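Local coordinates for DegV domain-containing protein spr0652 (Streptococcus pneumoniae, PDB 6CNG) that binds linoleic acid as the FakB3 protein of the fatty acid kinase system and may take part in lipid transport or fatty acid metabolism, at residues Gln223-Arg226 and Lys230-Gln233; Gln69-Met74 and Ala289-Leu294. All blocks are in the same frame, centred on the assembly; numbering follows the deposited sequence.

Interaction 1: Gln223-Arg226 and Lys230-Gln233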
ATOM      1  N   GLN A 223       0.974   8.059  17.992  1.00 14.77           N
ATOM      2  CA  GLN A 223       1.441   7.606  19.287  1.00 17.71           C
ATOM      3  C   GLN A 223       2.863   7.115  19.130  1.00 18.05           C
ATOM      4  O   GLN A 223       3.269   6.657  18.064  1.00 18.29           O
ATOM      5  CB  GLN A 223       0.604   6.468  19.901  1.00 20.54           C
ATOM      6  CG  GLN A 223      -0.772   6.864  20.385  1.00 22.99           C
ATOM      7  CD  GLN A 223      -1.426   5.773  21.209  1.00 25.07           C
ATOM      8  OE1 GLN A 223      -0.744   5.021  21.915  1.00 25.44           O
ATOM      9  NE2 GLN A 223      -2.755   5.675  21.117  1.00 26.81           N
ATOM     10  N   LYS A 224       3.620   7.267  20.190  1.00 21.76           N
ATOM     11  CA  LYS A 224       4.880   6.568  20.360  1.00 20.72           C
ATOM     12  C   LYS A 224       4.590   5.462  21.360  1.00 20.22           C
ATOM     13  O   LYS A 224       3.967   5.713  22.395  1.00 27.80           O
ATOM     14  CB  LYS A 224       5.935   7.536  20.887  1.00 21.61           C
ATOM     15  CG  LYS A 224       6.029   8.864  20.104  1.00 28.20           C
ATOM     16  CD  LYS A 224       6.879   9.938  20.817  1.00 36.99           C
ATOM     17  CE  LYS A 224       6.424  11.371  20.504  1.00 46.11           C
ATOM     18  NZ  LYS A 224       7.114  12.016  19.327  1.00 54.76           N
ATOM     19  N   ALA A 225       4.945   4.236  21.023  1.00 19.82           N
ATOM     20  CA  ALA A 225       4.720   3.115  21.926  1.00 20.63           C
ATOM     21  C   ALA A 225       6.057   2.480  22.246  1.00 23.42           C
ATOM     22  O   ALA A 225       6.819   2.155  21.332  1.00 19.53           O
ATOM     23  CB  ALA A 225       3.809   2.073  21.301  1.00 21.89           C
ATOM     24  N   ARG A 226       6.340   2.322  23.542  1.00 34.86           N
ATOM     25  CA  ARG A 226       7.590   1.721  24.003  1.00 41.71           C
ATOM     26  C   ARG A 226       7.370   0.222  24.106  1.00 40.63           C
ATOM     27  O   ARG A 226       6.828  -0.272  25.102  1.00 46.20           O
ATOM     28  CB  ARG A 226       8.031   2.294  25.343  1.00 46.79           C
ATOM     29  CG  ARG A 226       9.280   1.614  25.919  1.00 50.95           C
ATOM     30  CD  ARG A 226      10.184   2.611  26.614  1.00 56.38           C
ATOM     31  NE  ARG A 226      11.225   3.094  25.712  1.00 59.55           N
ATOM     32  CZ  ARG A 226      11.667   4.350  25.649  1.00 58.45           C
ATOM     33  NH1 ARG A 226      11.165   5.313  26.420  1.00 57.47           N
ATOM     34  NH2 ARG A 226      12.622   4.647  24.785  1.00 55.24           N
ATOM     35  N   LYS A 230       2.855  -2.688  24.011  1.00 24.54           N
ATOM     36  CA  LYS A 230       2.322  -1.335  23.905  1.00 25.98           C
ATOM     37  C   LYS A 230       2.031  -0.966  22.453  1.00 21.51           C
ATOM     38  O   LYS A 230       1.117  -0.183  22.192  1.00 21.17           O
ATOM     39  CB  LYS A 230       3.281  -0.330  24.549  1.00 21.01           C
ATOM     40  CG  LYS A 230       3.644  -0.658  25.975  1.00 21.80           C
ATOM     41  CD  LYS A 230       2.455  -0.622  26.890  1.00 26.01           C
ATOM     42  CE  LYS A 230       2.812  -1.099  28.297  1.00 31.15           C
ATOM     43  NZ  LYS A 230       1.627  -1.584  29.087  1.00 33.63           N
ATOM     44  N   SER A 231       2.774  -1.528  21.501  1.00 21.27           N
ATOM     45  CA  SER A 231       2.481  -1.275  20.094  1.00 18.52           C
ATOM     46  C   SER A 231       1.141  -1.881  19.701  1.00 20.88           C
ATOM     47  O   SER A 231       0.365  -1.275  18.951  1.00 19.32           O
ATOM     48  CB  SER A 231       3.577  -1.857  19.194  1.00 18.34           C
ATOM     49  OG  SER A 231       4.777  -1.128  19.296  1.00 29.76           O
ATOM     50  N   VAL A 232       0.844  -3.084  20.188  1.00 18.91           N
ATOM     51  CA  VAL A 232      -0.427  -3.697  19.829  1.00 18.56           C
ATOM     52  C   VAL A 232      -1.579  -2.929  20.457  1.00 17.02           C
ATOM     53  O   VAL A 232      -2.557  -2.602  19.779  1.00 15.87           O
ATOM     54  CB  VAL A 232      -0.449  -5.194  20.164  1.00 22.61           C
ATOM     55  CG1 VAL A 232      -1.864  -5.757  19.973  1.00 31.29           C
ATOM     56  CG2 VAL A 232       0.529  -5.920  19.268  1.00 24.80           C
ATOM     57  N   GLN A 233      -1.474  -2.621  21.754  1.00 19.21           N
ATOM     58  CA  GLN A 233      -2.530  -1.861  22.410  1.00 22.67           C
ATOM     59  C   GLN A 233      -2.797  -0.546  21.684  1.00 16.44           C
ATOM     60  O   GLN A 233      -3.952  -0.176  21.464  1.00 19.29           O
ATOM     61  CB  GLN A 233      -2.170  -1.629  23.877  1.00 25.84           C
ATOM     62  CG  GLN A 233      -3.290  -1.001  24.729  1.00 25.40           C
ATOM     63  CD  GLN A 233      -4.483  -1.919  24.969  1.00 23.80           C
ATOM     64  OE1 GLN A 233      -4.351  -3.039  25.496  1.00 21.04           O
ATOM     65  NE2 GLN A 233      -5.670  -1.421  24.623  1.00 25.27           N
TER

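Interaction 2: Gln69-Met74 and Ala289-Leu294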
ATOM      1  N   GLN A  69      16.795 -11.007   0.196  1.00 15.96           N
ATOM      2  CA  GLN A  69      18.152 -10.711  -0.238  1.00 16.30           C
ATOM      3  C   GLN A  69      18.326  -9.219  -0.479  1.00 15.91           C
ATOM      4  O   GLN A  69      19.383  -8.655  -0.202  1.00 15.63           O
ATOM      5  CB  GLN A  69      18.435 -11.497  -1.514  1.00 25.10           C
ATOM      6  CG  GLN A  69      19.476 -10.890  -2.407  1.00 33.54           C
ATOM      7  CD  GLN A  69      20.797 -10.732  -1.705  1.00 53.20           C
ATOM      8  OE1 GLN A  69      21.502  -9.747  -1.912  1.00 59.98           O
ATOM      9  NE2 GLN A  69      21.149 -11.709  -0.869  1.00 61.36           N
ATOM     10  N   MET A  70      17.297  -8.562  -0.984  1.00 16.50           N
ATOM     11  CA  MET A  70      17.366  -7.121  -1.159  1.00 14.91           C
ATOM     12  C   MET A  70      17.549  -6.416   0.172  1.00 14.39           C
ATOM     13  O   MET A  70      18.410  -5.541   0.323  1.00 14.41           O
ATOM     14  CB  MET A  70      16.074  -6.673  -1.816  1.00 17.97           C
ATOM     15  CG  MET A  70      16.047  -5.226  -2.191  1.00 23.12           C
ATOM     16  SD  MET A  70      14.480  -4.509  -1.784  1.00 38.42           S
ATOM     17  CE  MET A  70      14.603  -4.391  -0.038  1.00 27.82           C
ATOM     18  N   MET A  71      16.741  -6.784   1.154  1.00 14.49           N
ATOM     19  CA  MET A  71      16.834  -6.140   2.449  1.00 14.26           C
ATOM     20  C   MET A  71      18.202  -6.372   3.081  1.00 13.99           C
ATOM     21  O   MET A  71      18.809  -5.445   3.628  1.00 15.23           O
ATOM     22  CB  MET A  71      15.709  -6.657   3.342  1.00 13.36           C
ATOM     23  CG  MET A  71      14.322  -6.234   2.858  1.00 15.23           C
ATOM     24  SD  MET A  71      13.915  -4.476   3.020  1.00 19.46           S
ATOM     25  CE  MET A  71      13.677  -4.349   4.779  1.00 15.97           C
ATOM     26  N   GLU A  72      18.695  -7.621   3.035  1.00 14.78           N
ATOM     27  CA  GLU A  72      20.011  -7.935   3.590  1.00 14.92           C
ATOM     28  C   GLU A  72      21.074  -7.047   2.975  1.00 13.19           C
ATOM     29  O   GLU A  72      21.936  -6.507   3.675  1.00 15.61           O
ATOM     30  CB  GLU A  72      20.336  -9.407   3.308  1.00 16.97           C
ATOM     31  CG  GLU A  72      21.663  -9.914   3.891  1.00 21.12           C
ATOM     32  CD  GLU A  72      21.815 -11.426   3.832  1.00 29.35           C
ATOM     33  OE1 GLU A  72      22.868 -11.926   4.280  1.00 32.00           O
ATOM     34  OE2 GLU A  72      20.890 -12.116   3.354  1.00 36.78           O
ATOM     35  N   THR A  73      21.005  -6.868   1.665  1.00 13.46           N
ATOM     36  CA  THR A  73      21.963  -6.033   0.961  1.00 16.74           C
ATOM     37  C   THR A  73      21.821  -4.590   1.375  1.00 17.60           C
ATOM     38  O   THR A  73      22.824  -3.910   1.613  1.00 16.10           O
ATOM     39  CB  THR A  73      21.755  -6.185  -0.536  1.00 16.38           C
ATOM     40  OG1 THR A  73      21.915  -7.560  -0.879  1.00 19.47           O
ATOM     41  CG2 THR A  73      22.739  -5.375  -1.309  1.00 19.76           C
ATOM     42  N   MET A  74      20.585  -4.121   1.510  1.00 18.73           N
ATOM     43  CA  MET A  74      20.361  -2.745   1.893  1.00 14.13           C
ATOM     44  C   MET A  74      20.936  -2.482   3.264  1.00 11.72           C
ATOM     45  O   MET A  74      21.618  -1.486   3.487  1.00 16.05           O
ATOM     46  CB  MET A  74      18.860  -2.504   1.839  1.00 13.95           C
ATOM     47  CG  MET A  74      18.388  -1.120   2.237  1.00 17.31           C
ATOM     48  SD  MET A  74      18.139  -0.961   3.975  1.00 18.64           S
ATOM     49  CE  MET A  74      16.875  -2.141   4.292  1.00 16.12           C
ATOM     50  N   ALA A 289       8.861   0.397   5.292  1.00 11.29           N
ATOM     51  CA  ALA A 289       8.345   0.070   6.614  1.00 14.78           C
ATOM     52  C   ALA A 289       9.396  -0.596   7.480  1.00 14.54           C
ATOM     53  O   ALA A 289       9.339  -0.490   8.710  1.00 13.27           O
ATOM     54  CB  ALA A 289       7.125  -0.838   6.491  1.00 16.12           C
ATOM     55  N   GLU A 290      10.338  -1.294   6.839  1.00 14.25           N
ATOM     56  CA  GLU A 290      11.491  -1.910   7.473  1.00 13.59           C
ATOM     57  C   GLU A 290      11.113  -3.052   8.395  1.00 15.55           C
ATOM     58  O   GLU A 290       9.943  -3.419   8.516  1.00 16.63           O
ATOM     59  CB  GLU A 290      12.321  -0.856   8.207  1.00 17.31           C
ATOM     60  CG  GLU A 290      12.858   0.237   7.271  1.00 20.12           C
ATOM     61  CD  GLU A 290      14.124   0.902   7.789  1.00 16.90           C
ATOM     62  OE1 GLU A 290      15.099   0.195   8.121  1.00 18.07           O
ATOM     63  OE2 GLU A 290      14.147   2.137   7.869  1.00 17.85           O
ATOM     64  N   GLU A 291      12.110  -3.635   9.026  1.00 16.63           N
ATOM     65  CA  GLU A 291      11.885  -4.865   9.759  1.00 15.27           C
ATOM     66  C   GLU A 291      11.018  -4.606  10.972  1.00 13.35           C
ATOM     67  O   GLU A 291      11.224  -3.644  11.713  1.00 17.00           O
ATOM     68  CB  GLU A 291      13.218  -5.469  10.145  1.00 21.04           C
ATOM     69  CG  GLU A 291      14.051  -5.865   8.940  1.00 22.51           C
ATOM     70  CD  GLU A 291      13.451  -7.002   8.178  1.00 22.66           C
ATOM     71  OE1 GLU A 291      13.785  -7.147   6.990  1.00 27.01           O
ATOM     72  OE2 GLU A 291      12.642  -7.751   8.756  1.00 21.21           O
ATOM     73  N   GLY A 292      10.047  -5.482  11.160  1.00 14.14           N
ATOM     74  CA  GLY A 292       9.053  -5.335  12.191  1.00 15.82           C
ATOM     75  C   GLY A 292       7.908  -4.420  11.828  1.00 12.85           C
ATOM     76  O   GLY A 292       7.049  -4.172  12.674  1.00 19.02           O
ATOM     77  N   GLY A 293       7.876  -3.907  10.608  1.00 14.28           N
ATOM     78  CA  GLY A 293       6.898  -2.912  10.249  1.00 11.94           C
ATOM     79  C   GLY A 293       5.545  -3.506   9.921  1.00 14.11           C
ATOM     80  O   GLY A 293       5.402  -4.670   9.553  1.00 13.84           O
ATOM     81  N   LEU A 294       4.529  -2.656  10.050  1.00 14.55           N
ATOM     82  CA  LEU A 294       3.156  -3.029   9.764  1.00 10.86           C
ATOM     83  C   LEU A 294       2.444  -1.873   9.097  1.00 10.74           C
ATOM     84  O   LEU A 294       2.538  -0.742   9.566  1.00 12.77           O
ATOM     85  CB  LEU A 294       2.435  -3.339  11.067  1.00 12.24           C
ATOM     86  CG  LEU A 294       0.910  -3.423  10.955  1.00 18.19           C
ATOM     87  CD1 LEU A 294       0.476  -4.630  10.160  1.00 15.85           C
ATOM     88  CD2 LEU A 294       0.308  -3.454  12.326  1.00 23.70           C
TER

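Interaction 1: Gln223-Arg226 and Lys230-Gln233
A small strand-to-helix contact forms where Ala225, near the end of strand 219-226, meets Lys230 and Ser231 in the first turn of helix 228-242, after a tight connection at one border of the mixed sheet running from 219-226 to 275-280. The backbones come close, with 5.3 Å between the CA atoms of Ala225 and Ser231, and the methyl group of alanine suits so narrow a gap. Ala225 CB points at the helix, 3.6 Å from Lys230 O, and lies 3.9 Å from Ser231 OG. That hydroxyl bonds to Gly227 O, which ties the first turn back to the connection and leaves the methyl beside a polar atom that already has a partner.

Lys230 adds the aliphatic root of its chain. Its CG stands beside its backbone N (chi1 -54°), 3.3 Å from Arg226 O, and the bend at chi2 leads the rest away from the strand. The Arg226 side chain starts out away from the helix, and its NH2 bonds to Leu205 O. No hydrogen bond or salt bridge joins the segments, so the contact rests on van der Waals touch and the short covalent link, with both cationic chains at the exposed border.

Interaction 2: Gln69-Met74 and Ala289-Leu294
Met71 and Glu291 reach for each other from opposite directions, the thioether from helix 67-76 and the carboxylate from the turn that follows helix 283-289. The meeting point is the methyl end of Met71: its CE lies 3.6 Å from Glu291 OE1 and 4.2 Å from Glu290 CA. With CG beside the backbone N (chi1 -67°), the bends at chi2 and chi3 bring CE toward the turn, while Glu291 OE1 lies alongside the chain's root, 4.2 Å from Met71 CB. A flexible, unbranched methionine suits this place, since it can mould itself to a turn whose shape is fixed by other bonds.

Glu291 is likewise bent at chi2, and its carboxylate is gripped from elsewhere: OE1 forms a salt bridge with Arg254 NE and OE2 accepts from Asn255 ND2. The methyl group therefore rests against an anchored carboxylate whose charge is probably offset by the arginine. Glu290 to Gly293 form a type II turn, closed by Gly293 N to Glu290 O at 3.0 Å, and glycine suits the positive phi of Gly292. Both glycines face Arg254 in a G1 beta bulge.

Helix 67-76 packs through Met71 on the turn between helix 283-289, whose last residue Ala289 lines the linoleic acid pocket, and central strand 294-300. Met71 also touches Ser286 of helix 283-289, Tyr75 of helix 67-76 bonds through OH to Glu290 OE1, and Asn187 N to OE2.

Interaction 1 is local and lies partly at the surface, joining a strand and the helix that follows it; interaction 2 is buried and brings together parts of the chain more than 200 residues apart. Their centres are 21 Å apart and they do not touch, yet both involve the sheet that holds strands 219-226 and 294-300: 223-226 belongs to an outermost strand, whereas 289-294 leads into an inner one. Neither contact has a hydrogen bond between its segments. At the border, an alanine methyl and lysine methylenes meet mostly backbone atoms; inside, a methionine methyl meets a carboxylate held by outside partners, close to the fatty acid pocket, from which interaction 1 is remote.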